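Local atomic coordinates of inositol monophosphatase family protein (Staphylococcus aureus, PDB entry 5I3S), a protein that probably hydrolyses phosphate monoesters such as inositol monophosphate, as a member of the inositol monophosphatase family with the sugar phosphatase fold. Residues 2-7 against 123-128. Numbering follows the deposited sequence.
Sequences ALYGFA and LYHAKV
Tyr4, in the first turn of helix 2-24, reaches across to His125 and Lys127 on strand 122-127, and its side chain carries the helix side of the contact. CB leaves the helix toward the strand, and CG lies anti to the backbone N (chi1 -173°), which carries the ring out from the helix toward the strand. Along one side of the ring, Tyr4 CD1 lies 4.1 Å from Lys127 CB. The next atom out, Tyr4 CE1, is 3.7 Å from the carbonyl O of Ala126, which approaches the ring obliquely. The Lys127 methylene thus sits over one face of the phenol as a CH-pi contact, Lys127 CB being 4.2 Å from the centroid of the Tyr4 ring and shifted toward its border; the remaining lysine methylenes and the amine point elsewhere. Tyr4 CZ comes within 3.8 Å of His125 ND1. At the tip, Tyr4 OH and His125 ND1 share a hydrogen bond of 2.7 Å at 153°, whose proton may sit on either partner. The hydroxyl meets the imidazole at its edge, near the ring plane, and the directions of the two side chains are almost perpendicular. The other imidazole nitrogen, His125 NE2, bonds to the carbonyl O of Gly135, so both nitrogens of this buried ring are engaged and its rotation is probably fixed. Phe114 of strand 109-117 also meets the Tyr4 ring, their planes inclined to each other. Residues 2-7 run nearly antiparallel to residues 123-127, the axes of these two segments approaching to 10.3 Å, and pack on one side of the large mixed sheet; the Ala126 CB bond points away from residues 2-7, and its methyl touches helix 206-218 on the sheet's other side.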
loop_
_atom_site.group_PDB
_atom_site.type_symbol
_atom_site.label_atom_id
_atom_site.label_comp_id
_atom_site.label_asym_id
_atom_site.label_seq_id
_atom_site.Cartn_x
_atom_site.Cartn_y
_atom_site.Cartn_z
ATOM N N ALA A 2 -1.583 32.223 13.526
ATOM C CA ALA A 2 -2.948 32.523 13.115
ATOM C C ALA A 2 -3.294 31.823 11.818
ATOM O O ALA A 2 -4.243 31.061 11.764
ATOM C CB ALA A 2 -3.155 34.025 12.966
ATOM N N LEU A 3 -2.494 32.096 10.790
ATOM C CA LEU A 3 -2.656 31.536 9.446
ATOM C C LEU A 3 -2.543 29.983 9.427
ATOM O O LEU A 3 -3.284 29.334 8.722
ATOM C CB LEU A 3 -1.648 32.203 8.481
ATOM C CG LEU A 3 -1.235 31.548 7.159
ATOM C CD1 LEU A 3 -2.351 31.517 6.165
ATOM C CD2 LEU A 3 -0.041 32.295 6.579
ATOM N N TYR A 4 -1.588 29.434 10.177
ATOM C CA TYR A 4 -1.474 28.004 10.426
ATOM C C TYR A 4 -2.766 27.385 10.938
ATOM O O TYR A 4 -3.214 26.364 10.398
ATOM C CB TYR A 4 -0.400 27.765 11.475
ATOM C CG TYR A 4 -0.062 26.320 11.701
ATOM C CD1 TYR A 4 0.442 25.540 10.660
ATOM C CD2 TYR A 4 -0.204 25.734 12.951
ATOM C CE1 TYR A 4 0.783 24.214 10.853
ATOM C CE2 TYR A 4 0.131 24.406 13.150
ATOM C CZ TYR A 4 0.624 23.646 12.091
ATOM O OH TYR A 4 0.978 22.323 12.278
ATOM N N GLY A 5 -3.343 28.015 11.979
ATOM C CA GLY A 5 -4.580 27.574 12.585
ATOM C C GLY A 5 -5.740 27.613 11.616
ATOM O O GLY A 5 -6.508 26.655 11.550
ATOM N N PHE A 6 -5.888 28.727 10.883
ATOM C CA PHE A 6 -6.866 28.850 9.768
ATOM C C PHE A 6 -6.695 27.708 8.730
ATOM O O PHE A 6 -7.676 27.143 8.258
ATOM C CB PHE A 6 -6.742 30.245 9.120
ATOM C CG PHE A 6 -7.484 30.416 7.811
ATOM C CD1 PHE A 6 -8.857 30.598 7.780
ATOM C CD2 PHE A 6 -6.814 30.440 6.627
ATOM C CE1 PHE A 6 -9.539 30.776 6.573
ATOM C CE2 PHE A 6 -7.488 30.587 5.417
ATOM C CZ PHE A 6 -8.855 30.762 5.392
ATOM N N ALA A 7 -5.453 27.352 8.406
ATOM C CA ALA A 7 -5.228 26.322 7.395
ATOM C C ALA A 7 -5.680 24.965 7.908
ATOM O O ALA A 7 -6.353 24.233 7.227
ATOM C CB ALA A 7 -3.769 26.288 6.978
ATOM N N LEU A 123 -4.677 13.913 10.286
ATOM C CA LEU A 123 -4.094 15.082 9.685
ATOM C C LEU A 123 -2.651 15.050 10.045
ATOM O O LEU A 123 -2.325 15.089 11.227
ATOM C CB LEU A 123 -4.712 16.328 10.271
ATOM C CG LEU A 123 -4.083 17.663 9.839
ATOM C CD1 LEU A 123 -4.331 17.918 8.373
ATOM C CD2 LEU A 123 -4.661 18.777 10.660
ATOM N N TYR A 124 -1.778 14.964 9.034
ATOM C CA TYR A 124 -0.353 15.185 9.265
ATOM C C TYR A 124 -0.073 16.666 9.018
ATOM O O TYR A 124 -0.582 17.254 8.075
ATOM C CB TYR A 124 0.512 14.265 8.394
ATOM C CG TYR A 124 0.130 12.754 8.525
ATOM C CD1 TYR A 124 0.768 11.929 9.447
ATOM C CD2 TYR A 124 -0.839 12.192 7.701
ATOM C CE1 TYR A 124 0.419 10.582 9.585
ATOM C CE2 TYR A 124 -1.187 10.860 7.805
ATOM C CZ TYR A 124 -0.567 10.055 8.736
ATOM O OH TYR A 124 -0.930 8.751 8.846
ATOM N N HIS A 125 0.760 17.259 9.853
ATOM C CA HIS A 125 0.977 18.689 9.821
ATOM C C HIS A 125 2.264 19.117 10.551
ATOM O O HIS A 125 2.814 18.390 11.400
ATOM C CB HIS A 125 -0.274 19.452 10.335
ATOM C CG HIS A 125 -0.605 19.166 11.760
ATOM N ND1 HIS A 125 -0.494 20.110 12.759
ATOM C CD2 HIS A 125 -1.034 18.028 12.360
ATOM C CE1 HIS A 125 -0.827 19.555 13.918
ATOM N NE2 HIS A 125 -1.168 18.300 13.698
ATOM N N ALA A 126 2.736 20.303 10.166
ATOM C CA ALA A 126 4.073 20.807 10.525
ATOM C C ALA A 126 4.140 22.277 10.157
ATOM O O ALA A 126 3.685 22.670 9.076
ATOM C CB ALA A 126 5.136 20.047 9.772
ATOM N N LYS A 127 4.614 23.104 11.064
ATOM C CA LYS A 127 4.933 24.486 10.717
ATOM C C LYS A 127 6.415 24.460 10.639
ATOM O O LYS A 127 7.026 23.830 11.490
ATOM C CB LYS A 127 4.415 25.468 11.775
ATOM C CG LYS A 127 4.919 26.898 11.616
ATOM C CD LYS A 127 4.199 27.883 12.533
ATOM C CE LYS A 127 4.990 29.182 12.792
ATOM N NZ LYS A 127 5.949 29.619 11.730
ATOM N N VAL A 128 7.007 25.066 9.609
ATOM C CA VAL A 128 8.491 25.060 9.483
ATOM C C VAL A 128 9.117 25.517 10.824
ATOM O O VAL A 128 8.680 26.512 11.399
ATOM C CB VAL A 128 9.024 25.887 8.265
ATOM C CG1 VAL A 128 8.814 27.364 8.497
ATOM C CG2 VAL A 128 10.513 25.641 8.038
#